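Local coordinates for protein benzoylformate Decarboxylase (Polynucleobacter necessarius, PDB 4K9Q) that binds thiamine diphosphate and magnesium and, as a benzoylformate decarboxylase of the TPP enzyme family, probably catalyses cofactor-dependent decarboxylation of a 2-oxo acid, at residues A[461-465]-A[526-531]; A[349-355]-A[522-526]; A[144-149]-A[174-180]. Numbering follows the deposited sequence.

Interaction 1 of 3, residues A[461-465]-A[526-531]; sequences ILKQF and KELKPL. With TPP (thiamine diphosphate), chain D.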
loop_
_atom_site.group_PDB
_atom_site.type_symbol
_atom_site.label_atom_id
_atom_site.label_comp_id
_atom_site.label_asym_id
_atom_site.label_seq_id
_atom_site.Cartn_x
_atom_site.Cartn_y
_atom_site.Cartn_z
ATOM N N ILE A 461 11.201 10.936 -31.656
ATOM C CA ILE A 461 9.862 11.367 -31.301
ATOM C C ILE A 461 9.897 12.383 -30.162
ATOM O O ILE A 461 8.998 13.214 -30.053
ATOM C CB ILE A 461 8.926 10.195 -30.985
ATOM C CG1 ILE A 461 7.468 10.685 -31.011
ATOM C CG2 ILE A 461 9.272 9.588 -29.649
ATOM C CD1 ILE A 461 6.430 9.599 -30.934
ATOM N N LEU A 462 10.931 12.341 -29.324
ATOM C CA LEU A 462 11.042 13.367 -28.277
ATOM C C LEU A 462 11.343 14.753 -28.858
ATOM O O LEU A 462 10.966 15.772 -28.275
ATOM C CB LEU A 462 12.082 12.996 -27.222
ATOM C CG LEU A 462 11.817 11.710 -26.435
ATOM C CD1 LEU A 462 12.848 11.519 -25.334
ATOM C CD2 LEU A 462 10.397 11.690 -25.871
ATOM N N LYS A 463 12.015 14.800 -30.002
ATOM C CA LYS A 463 12.235 16.084 -30.671
ATOM C C LYS A 463 10.940 16.559 -31.330
ATOM O O LYS A 463 10.683 17.758 -31.409
ATOM C CB LYS A 463 13.372 15.990 -31.700
ATOM C CG LYS A 463 14.747 15.745 -31.077
ATOM C CD LYS A 463 15.852 15.806 -32.118
ATOM C CE LYS A 463 17.202 15.495 -31.492
ATOM N NZ LYS A 463 18.303 15.557 -32.505
ATOM N N GLN A 464 10.133 15.613 -31.801
ATOM C CA GLN A 464 8.820 15.935 -32.349
ATOM C C GLN A 464 7.968 16.547 -31.244
ATOM O O GLN A 464 7.275 17.540 -31.452
ATOM C CB GLN A 464 8.138 14.686 -32.907
ATOM C CG GLN A 464 8.826 14.094 -34.144
ATOM C CD GLN A 464 8.143 12.846 -34.681
ATOM O OE1 GLN A 464 7.890 11.883 -33.947
ATOM N NE2 GLN A 464 7.839 12.856 -35.975
ATOM N N PHE A 465 8.020 15.944 -30.063
ATOM C CA PHE A 465 7.298 16.480 -28.914
ATOM C C PHE A 465 7.819 17.839 -28.469
ATOM O O PHE A 465 7.041 18.703 -28.071
ATOM C CB PHE A 465 7.384 15.513 -27.738
ATOM C CG PHE A 465 6.170 14.682 -27.559
ATOM C CD1 PHE A 465 5.076 15.186 -26.879
ATOM C CD2 PHE A 465 6.111 13.398 -28.067
ATOM C CE1 PHE A 465 3.933 14.415 -26.695
ATOM C CE2 PHE A 465 4.970 12.620 -27.896
ATOM C CZ PHE A 465 3.882 13.133 -27.207
ATOM N N LYS A 526 17.781 12.097 -40.218
ATOM C CA LYS A 526 17.510 12.593 -38.876
ATOM C C LYS A 526 16.345 13.569 -38.903
ATOM O O LYS A 526 15.828 13.954 -37.851
ATOM C CB LYS A 526 18.753 13.263 -38.278
ATOM C CG LYS A 526 19.969 12.347 -38.176
ATOM C CD LYS A 526 21.197 13.089 -37.653
ATOM C CE LYS A 526 21.406 12.894 -36.152
ATOM N NZ LYS A 526 20.361 13.528 -35.297
ATOM N N GLU A 527 15.924 13.965 -40.102
ATOM C CA GLU A 527 14.779 14.850 -40.227
ATOM C C GLU A 527 13.555 14.102 -39.737
ATOM O O GLU A 527 13.460 12.881 -39.886
ATOM C CB GLU A 527 14.583 15.338 -41.666
ATOM C CG GLU A 527 15.764 16.135 -42.226
ATOM C CD GLU A 527 16.190 17.294 -41.330
ATOM O OE1 GLU A 527 15.309 17.976 -40.770
ATOM O OE2 GLU A 527 17.410 17.521 -41.184
ATOM N N LEU A 528 12.625 14.837 -39.141
ATOM C CA LEU A 528 11.444 14.230 -38.545
ATOM C C LEU A 528 10.182 14.937 -39.020
ATOM O O LEU A 528 10.113 16.168 -39.048
ATOM C CB LEU A 528 11.528 14.299 -37.015
ATOM C CG LEU A 528 12.649 13.512 -36.325
ATOM C CD1 LEU A 528 12.970 14.136 -34.978
ATOM C CD2 LEU A 528 12.249 12.043 -36.153
ATOM N N LYS A 529 9.190 14.144 -39.398
ATOM C CA LYS A 529 7.883 14.676 -39.741
ATOM C C LYS A 529 7.199 15.185 -38.475
ATOM O O LYS A 529 7.675 14.935 -37.366
ATOM C CB LYS A 529 7.047 13.597 -40.430
ATOM C CG LYS A 529 7.620 13.197 -41.785
ATOM C CD LYS A 529 7.020 11.909 -42.303
ATOM C CE LYS A 529 7.710 11.474 -43.593
ATOM N NZ LYS A 529 7.584 12.505 -44.662
ATOM N N PRO A 530 6.104 15.939 -38.640
ATOM C CA PRO A 530 5.299 16.415 -37.506
ATOM C C PRO A 530 4.646 15.253 -36.768
ATOM O O PRO A 530 4.420 14.204 -37.373
ATOM C CB PRO A 530 4.218 17.264 -38.179
ATOM C CG PRO A 530 4.822 17.692 -39.484
ATOM C CD PRO A 530 5.664 16.520 -39.921
ATOM N N LEU A 531 4.349 15.433 -35.484
ATOM C CA LEU A 531 3.671 14.391 -34.712
ATOM C C LEU A 531 2.387 13.910 -35.393
ATOM O O LEU A 531 2.126 12.703 -35.476
ATOM C CB LEU A 531 3.345 14.888 -33.302
ATOM C CG LEU A 531 4.350 14.654 -32.175
ATOM C CD1 LEU A 531 3.755 15.119 -30.848
ATOM C CD2 LEU A 531 4.744 13.186 -32.091
HETATM N "N1'" TPP D . 11.869 5.235 -20.987
HETATM C "C2'" TPP D . 10.933 4.218 -21.095
HETATM C CM2 TPP D . 11.122 2.930 -20.350
HETATM N "N3'" TPP D . 9.802 4.377 -21.873
HETATM C "C4'" TPP D . 9.602 5.551 -22.557
HETATM N "N4'" TPP D . 8.503 5.703 -23.293
HETATM C "C5'" TPP D . 10.556 6.566 -22.484
HETATM C "C6'" TPP D . 11.688 6.420 -21.684
HETATM C "C7'" TPP D . 10.336 7.856 -23.232
HETATM N N3 TPP D . 10.467 7.808 -24.682
HETATM C C2 TPP D . 9.403 7.764 -25.569
HETATM S S1 TPP D . 9.837 7.753 -27.120
HETATM C C5 TPP D . 11.402 7.815 -26.722
HETATM C C4 TPP D . 11.648 7.853 -25.353
HETATM C CM4 TPP D . 13.008 7.911 -24.702
HETATM C C6 TPP D . 12.378 7.860 -27.864
HETATM C C7 TPP D . 12.367 6.645 -28.778
HETATM O O7 TPP D . 13.510 6.792 -29.589
HETATM P PA TPP D . 13.842 5.756 -30.773
HETATM O O1A TPP D . 13.569 4.361 -30.288
HETATM O O2A TPP D . 15.262 5.912 -31.215
HETATM O O3A TPP D . 12.723 6.061 -31.886
HETATM P PB TPP D . 12.599 7.339 -32.854
HETATM O O1B TPP D . 11.637 8.275 -32.195
HETATM O O2B TPP D . 12.042 6.816 -34.160
HETATM O O3B TPP D . 13.920 8.016 -33.030
HETATM O O HOH W 1 6.033 18.106 -34.105
HETATM O O HOH W 2 5.411 11.205 -37.197
#
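Helical residues 461-465, tied internally by Phe465 N to Ile461 O (2.9 Å), are flanked by the irregular tail 526-531, the nearest CA pair being Gln464 and Leu531, 5.9 Å apart. The one direct hydrogen bond is short: Gln464 NE2 donates to Lys529 O at 2.5 Å. A water extends it, lying 3.2 Å from both Gln464 NE2 and Pro530 O. This helix follows the Mg-binding loop of the C-terminal TPP-binding domain, and at its N-terminal end Ile461 N donates to diphosphate oxygen O1B of TPP (2.7 Å). Leu531 lies against the helix: its CD2 meets Ile461 CG1 at 3.9 Å and Gln464 CB at 3.8 Å, while CD1 sits 3.9 Å from the Phe465 ring centroid, almost on the normal, a CH-pi contact. Leu528 CD1 packs on Lys463 CB (3.8 Å). Lys463 NZ and Lys526 NZ come within 4.0 Å of each other, their like charges offset by salt bridges from both to Glu458, a magnesium ligand, and from Lys463 to Asp478.

Interaction 2 of 3, residues A[349-355]-A[522-526]; sequences PLRPHAV and VPITK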
loop_
_atom_site.group_PDB
_atom_site.type_symbol
_atom_site.label_atom_id
_atom_site.label_comp_id
_atom_site.label_asym_id
_atom_site.label_seq_id
_atom_site.Cartn_x
_atom_site.Cartn_y
_atom_site.Cartn_z
ATOM N N PRO A 349 20.072 11.085 -47.019
ATOM C CA PRO A 349 19.960 9.794 -46.330
ATOM C C PRO A 349 18.596 9.132 -46.541
ATOM O O PRO A 349 17.619 9.803 -46.875
ATOM C CB PRO A 349 20.121 10.167 -44.851
ATOM C CG PRO A 349 20.753 11.519 -44.842
ATOM C CD PRO A 349 20.243 12.200 -46.074
ATOM N N LEU A 350 18.549 7.821 -46.331
ATOM C CA LEU A 350 17.351 7.028 -46.576
ATOM C C LEU A 350 16.157 7.519 -45.760
ATOM O O LEU A 350 16.287 7.851 -44.586
ATOM C CB LEU A 350 17.622 5.560 -46.249
ATOM C CG LEU A 350 18.663 4.856 -47.122
ATOM C CD1 LEU A 350 18.898 3.443 -46.625
ATOM C CD2 LEU A 350 18.189 4.857 -48.561
ATOM N N ARG A 351 14.995 7.566 -46.401
ATOM C CA ARG A 351 13.766 7.977 -45.737
ATOM C C ARG A 351 13.004 6.760 -45.231
ATOM O O ARG A 351 12.849 5.772 -45.946
ATOM C CB ARG A 351 12.906 8.786 -46.700
ATOM C CG ARG A 351 13.585 10.078 -47.129
ATOM C CD ARG A 351 12.730 10.841 -48.095
ATOM N NE ARG A 351 13.398 12.050 -48.561
ATOM C CZ ARG A 351 12.864 12.891 -49.440
ATOM N NH1 ARG A 351 11.663 12.642 -49.941
ATOM N NH2 ARG A 351 13.531 13.974 -49.816
ATOM N N PRO A 352 12.514 6.827 -43.984
ATOM C CA PRO A 352 11.878 5.647 -43.387
ATOM C C PRO A 352 10.660 5.091 -44.148
ATOM O O PRO A 352 10.483 3.871 -44.131
ATOM C CB PRO A 352 11.496 6.126 -41.977
ATOM C CG PRO A 352 11.476 7.618 -42.055
ATOM C CD PRO A 352 12.532 7.980 -43.069
ATOM N N HIS A 353 9.849 5.930 -44.794
ATOM C CA HIS A 353 8.718 5.399 -45.560
ATOM C C HIS A 353 9.246 4.496 -46.688
ATOM O O HIS A 353 8.660 3.458 -46.984
ATOM C CB HIS A 353 7.843 6.524 -46.124
ATOM C CG HIS A 353 6.482 6.079 -46.576
ATOM N ND1 HIS A 353 6.280 5.319 -47.710
ATOM C CD2 HIS A 353 5.251 6.316 -46.060
ATOM C CE1 HIS A 353 4.985 5.101 -47.868
ATOM N NE2 HIS A 353 4.340 5.697 -46.880
ATOM N N ALA A 354 10.361 4.876 -47.306
ATOM C CA ALA A 354 10.904 4.047 -48.381
ATOM C C ALA A 354 11.470 2.747 -47.823
ATOM O O ALA A 354 11.304 1.685 -48.417
ATOM C CB ALA A 354 11.959 4.804 -49.166
ATOM N N VAL A 355 12.144 2.833 -46.678
ATOM C CA VAL A 355 12.642 1.642 -45.997
ATOM C C VAL A 355 11.479 0.680 -45.730
ATOM O O VAL A 355 11.565 -0.517 -46.021
ATOM C CB VAL A 355 13.365 1.997 -44.676
ATOM C CG1 VAL A 355 13.709 0.730 -43.883
ATOM C CG2 VAL A 355 14.628 2.799 -44.971
ATOM N N VAL A 522 19.668 0.092 -40.345
ATOM C CA VAL A 522 19.401 0.972 -41.468
ATOM C C VAL A 522 19.566 2.431 -41.035
ATOM O O VAL A 522 18.747 2.955 -40.279
ATOM C CB VAL A 522 17.970 0.772 -42.000
ATOM C CG1 VAL A 522 17.783 1.538 -43.318
ATOM C CG2 VAL A 522 17.668 -0.713 -42.175
ATOM N N PRO A 523 20.643 3.090 -41.485
ATOM C CA PRO A 523 20.765 4.522 -41.198
ATOM C C PRO A 523 19.693 5.294 -41.960
ATOM O O PRO A 523 19.513 5.071 -43.164
ATOM C CB PRO A 523 22.153 4.884 -41.742
ATOM C CG PRO A 523 22.833 3.595 -42.028
ATOM C CD PRO A 523 21.769 2.577 -42.279
ATOM N N ILE A 524 18.972 6.177 -41.275
ATOM C CA ILE A 524 17.953 6.976 -41.930
ATOM C C ILE A 524 18.186 8.451 -41.657
ATOM O O ILE A 524 18.987 8.819 -40.790
ATOM C CB ILE A 524 16.523 6.580 -41.486
ATOM C CG1 ILE A 524 16.372 6.708 -39.964
ATOM C CG2 ILE A 524 16.204 5.153 -41.960
ATOM C CD1 ILE A 524 14.924 6.672 -39.480
ATOM N N THR A 525 17.487 9.289 -42.408
ATOM C CA THR A 525 17.515 10.718 -42.184
ATOM C C THR A 525 17.165 11.034 -40.733
ATOM O O THR A 525 16.376 10.311 -40.099
ATOM C CB THR A 525 16.539 11.431 -43.129
ATOM O OG1 THR A 525 16.563 12.841 -42.878
ATOM C CG2 THR A 525 15.124 10.885 -42.944
ATOM N N LYS A 526 17.781 12.097 -40.218
ATOM C CA LYS A 526 17.510 12.593 -38.876
ATOM C C LYS A 526 16.345 13.569 -38.903
ATOM O O LYS A 526 15.828 13.954 -37.851
ATOM C CB LYS A 526 18.753 13.263 -38.278
ATOM C CG LYS A 526 19.969 12.347 -38.176
ATOM C CD LYS A 526 21.197 13.089 -37.653
ATOM C CE LYS A 526 21.406 12.894 -36.152
ATOM N NZ LYS A 526 20.361 13.528 -35.297
HETATM O O HOH W 3 20.905 6.574 -45.083
#
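Leu350, in the mt rotamer, lies beside the end of strand 517-523, its CD1 4.0 Å from Val522 CG1 and its CB 3.7 Å from Pro523 O. Val355, with chi1 in t, turns CG2 onto the same valine, 3.8 Å from Val522 CG1, and also reaches Ile524 CG2 at 4.1 Å. Ile524 adopts pt, and its CD1 comes 4.3 Å from Pro352 CB, so the first turn of helix 352-361 rests against it. Strand 517-523 belongs to the parallel six-stranded sheet of the C-terminal TPP-binding domain, where its backbone bonds to strand 449-455; the helix covers its C-terminal end, and Leu504 of helix 501-513 touches both Val355 and Val522. Beyond the strand the two segments are joined by Thr525 N donating to Leu350 O (2.9 Å), with Ile524 CA 3.3 Å from Leu350 O in a CA-H...O contact. A water accepts from Leu350 N (2.9 Å) and donates to Pro523 O (2.8 Å). Pro349, preceded by a cis peptide, sets its CB 3.7 Å from Thr525 N. The t rotamer of Thr525 leaves CG2 3.9 Å from Pro352 CD. The CA-to-CB bond of Arg351, the N-cap residue, points away from 522-526; its guanidinium forms a salt bridge with Glu343, and Thr525 OG1 accepts from Glu527 N. The Ile524 side chain also lies, at nearest atoms, about 4 Å from that of magnesium ligand Asn456 and about 6 Å from TPP.

Interaction 3 of 3, residues A[144-149]-A[174-180]; sequences ATAMQQ and RTVSTRQ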
loop_
_atom_site.group_PDB
_atom_site.type_symbol
_atom_site.label_atom_id
_atom_site.label_comp_id
_atom_site.label_asym_id
_atom_site.label_seq_id
_atom_site.Cartn_x
_atom_site.Cartn_y
_atom_site.Cartn_z
ATOM N N ALA A 144 -6.386 -18.748 -11.500
ATOM C CA ALA A 144 -7.790 -18.336 -11.536
ATOM C C ALA A 144 -7.917 -16.825 -11.611
ATOM O O ALA A 144 -8.697 -16.294 -12.400
ATOM C CB ALA A 144 -8.528 -18.859 -10.324
ATOM N N THR A 145 -7.140 -16.129 -10.790
ATOM C CA THR A 145 -7.205 -14.669 -10.758
ATOM C C THR A 145 -6.752 -14.074 -12.088
ATOM O O THR A 145 -7.374 -13.148 -12.622
ATOM C CB THR A 145 -6.352 -14.106 -9.623
ATOM O OG1 THR A 145 -6.809 -14.645 -8.371
ATOM C CG2 THR A 145 -6.434 -12.581 -9.601
ATOM N N ALA A 146 -5.667 -14.611 -12.629
ATOM C CA ALA A 146 -5.099 -14.095 -13.869
ATOM C C ALA A 146 -6.013 -14.319 -15.072
ATOM O O ALA A 146 -6.096 -13.467 -15.958
ATOM C CB ALA A 146 -3.727 -14.728 -14.128
ATOM N N MET A 147 -6.693 -15.466 -15.101
ATOM C CA MET A 147 -7.421 -15.894 -16.291
ATOM C C MET A 147 -8.863 -15.385 -16.405
ATOM O O MET A 147 -9.456 -15.424 -17.490
ATOM C CB MET A 147 -7.376 -17.416 -16.407
ATOM C CG MET A 147 -5.986 -17.905 -16.852
ATOM S SD MET A 147 -5.594 -17.431 -18.542
ATOM C CE MET A 147 -6.477 -18.697 -19.455
ATOM N N GLN A 148 -9.428 -14.921 -15.293
ATOM C CA GLN A 148 -10.745 -14.294 -15.330
ATOM C C GLN A 148 -10.667 -12.880 -15.883
ATOM O O GLN A 148 -9.698 -12.152 -15.655
ATOM C CB GLN A 148 -11.385 -14.311 -13.939
ATOM C CG GLN A 148 -11.588 -15.727 -13.446
ATOM C CD GLN A 148 -12.202 -15.807 -12.067
ATOM O OE1 GLN A 148 -13.047 -16.667 -11.812
ATOM N NE2 GLN A 148 -11.787 -14.918 -11.165
ATOM N N GLN A 149 -11.685 -12.507 -16.642
ATOM C CA GLN A 149 -11.709 -11.210 -17.310
ATOM C C GLN A 149 -11.896 -10.100 -16.276
ATOM O O GLN A 149 -12.643 -10.273 -15.313
ATOM C CB GLN A 149 -12.869 -11.213 -18.300
ATOM C CG GLN A 149 -12.708 -10.298 -19.473
ATOM C CD GLN A 149 -13.612 -10.698 -20.615
ATOM O OE1 GLN A 149 -14.835 -10.634 -20.498
ATOM N NE2 GLN A 149 -13.013 -11.128 -21.727
ATOM N N ARG A 174 -8.832 -26.566 -10.203
ATOM C CA ARG A 174 -10.167 -26.029 -10.457
ATOM C C ARG A 174 -10.185 -25.464 -11.871
ATOM O O ARG A 174 -9.132 -25.364 -12.512
ATOM C CB ARG A 174 -10.490 -24.913 -9.462
ATOM C CG ARG A 174 -10.638 -25.388 -8.016
ATOM C CD ARG A 174 -11.044 -24.234 -7.095
ATOM N NE ARG A 174 -9.952 -23.321 -6.741
ATOM C CZ ARG A 174 -9.898 -22.039 -7.092
ATOM N NH1 ARG A 174 -8.890 -21.278 -6.673
ATOM N NH2 ARG A 174 -10.847 -21.509 -7.858
ATOM N N THR A 175 -11.369 -25.104 -12.366
ATOM C CA THR A 175 -11.466 -24.344 -13.608
ATOM C C THR A 175 -12.292 -23.073 -13.405
ATOM O O THR A 175 -13.094 -22.980 -12.470
ATOM C CB THR A 175 -12.063 -25.165 -14.776
ATOM O OG1 THR A 175 -13.455 -25.399 -14.538
ATOM C CG2 THR A 175 -11.344 -26.499 -14.938
ATOM N N VAL A 176 -12.083 -22.099 -14.284
ATOM C CA VAL A 176 -12.769 -20.813 -14.192
ATOM C C VAL A 176 -13.236 -20.379 -15.571
ATOM O O VAL A 176 -12.809 -20.924 -16.592
ATOM C CB VAL A 176 -11.846 -19.708 -13.618
ATOM C CG1 VAL A 176 -11.403 -20.056 -12.206
ATOM C CG2 VAL A 176 -10.626 -19.477 -14.532
ATOM N N SER A 177 -14.122 -19.389 -15.601
ATOM C CA SER A 177 -14.506 -18.762 -16.853
ATOM C C SER A 177 -13.461 -17.714 -17.184
ATOM O O SER A 177 -12.827 -17.148 -16.286
ATOM C CB SER A 177 -15.885 -18.102 -16.733
ATOM O OG SER A 177 -15.895 -17.085 -15.745
ATOM N N THR A 178 -13.293 -17.440 -18.472
ATOM C CA THR A 178 -12.321 -16.457 -18.921
ATOM C C THR A 178 -12.990 -15.313 -19.677
ATOM O O THR A 178 -12.311 -14.443 -20.243
ATOM C CB THR A 178 -11.297 -17.101 -19.844
ATOM O OG1 THR A 178 -11.964 -17.595 -21.016
ATOM C CG2 THR A 178 -10.601 -18.251 -19.121
ATOM N N ARG A 179 -14.321 -15.323 -19.673
ATOM C CA ARG A 179 -15.114 -14.322 -20.375
ATOM C C ARG A 179 -16.366 -14.028 -19.578
ATOM O O ARG A 179 -16.918 -14.921 -18.919
ATOM C CB ARG A 179 -15.587 -14.834 -21.743
ATOM C CG ARG A 179 -14.503 -15.220 -22.718
ATOM C CD ARG A 179 -15.071 -15.326 -24.124
ATOM N NE ARG A 179 -16.106 -16.356 -24.255
ATOM C CZ ARG A 179 -16.678 -16.674 -25.415
ATOM N NH1 ARG A 179 -17.615 -17.618 -25.475
ATOM N NH2 ARG A 179 -16.301 -16.049 -26.527
ATOM N N GLN A 180 -16.824 -12.782 -19.669
ATOM C CA GLN A 180 -18.148 -12.414 -19.192
ATOM C C GLN A 180 -18.872 -11.647 -20.277
ATOM O O GLN A 180 -18.255 -10.864 -21.021
ATOM C CB GLN A 180 -18.064 -11.558 -17.942
ATOM C CG GLN A 180 -17.676 -12.330 -16.715
ATOM C CD GLN A 180 -18.076 -11.604 -15.472
ATOM O OE1 GLN A 180 -17.249 -10.975 -14.820
ATOM N NE2 GLN A 180 -19.365 -11.665 -15.140
HETATM O O HOH W 4 -14.891 -18.385 -12.889
HETATM O O HOH W 5 -14.682 -12.100 -14.847
HETATM O O HOH W 6 -14.286 -14.536 -16.307
HETATM O O HOH W 7 -10.421 -12.688 -21.362
#
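Val176 fits against the last turn of helix 135-147, its CG1 3.6 Å from Ala144 CB and its CG2 4.3 Å from Met147 CB. Thr178 CA makes a CA-H...O contact with Met147 O at 3.4 Å, where the chain leaves the helix at Gln148. Gln149 carries the direct hydrogen bond: Gln180 N donates to its OE1 at 3.0 Å, while its NE2 is hydrogen-bonded to Asp314. One water joins Gln148 OE1 (2.7 Å) to Ser177 N (3.0 Å), another Gln149 NE2 (3.0 Å) to Thr178 O (2.8 Å), and a third donates to both Gln149 O and Gln180 OE1 at 2.8 Å. Another subunit of the tetramer closes over the contact: Thr302 of that subunit hydrogen-bonds Gln148 OE1, and its Asp183 and Asp185 form salt bridges with Arg179. Such an extended segment, laid over the end of a helix of the N-terminal TPP-binding domain and running on to the central domain, is the interdomain connection of the three-domain TPP enzymes, here buried at a subunit interface.

Interaction 3 closes first along the chain, where the N-terminal TPP-binding domain passes over to the central one. Interactions 1 and 2 come later and cross: 349-355 leads into the C-terminal TPP-binding domain, 461-465 follows, and the last residues return to each in turn. These two share Lys526, and their centres are about 14 Å apart. The chain leaving strand 517-523 packs first against the start of helix 352-361 and then against helix 460-468, so the C-terminal tail joins the start of that domain to the helix that binds the diphosphate. Interaction 3, centred about 43 and 46 Å from interactions 1 and 2, lies across the chain's centre, at the domain link and a subunit interface.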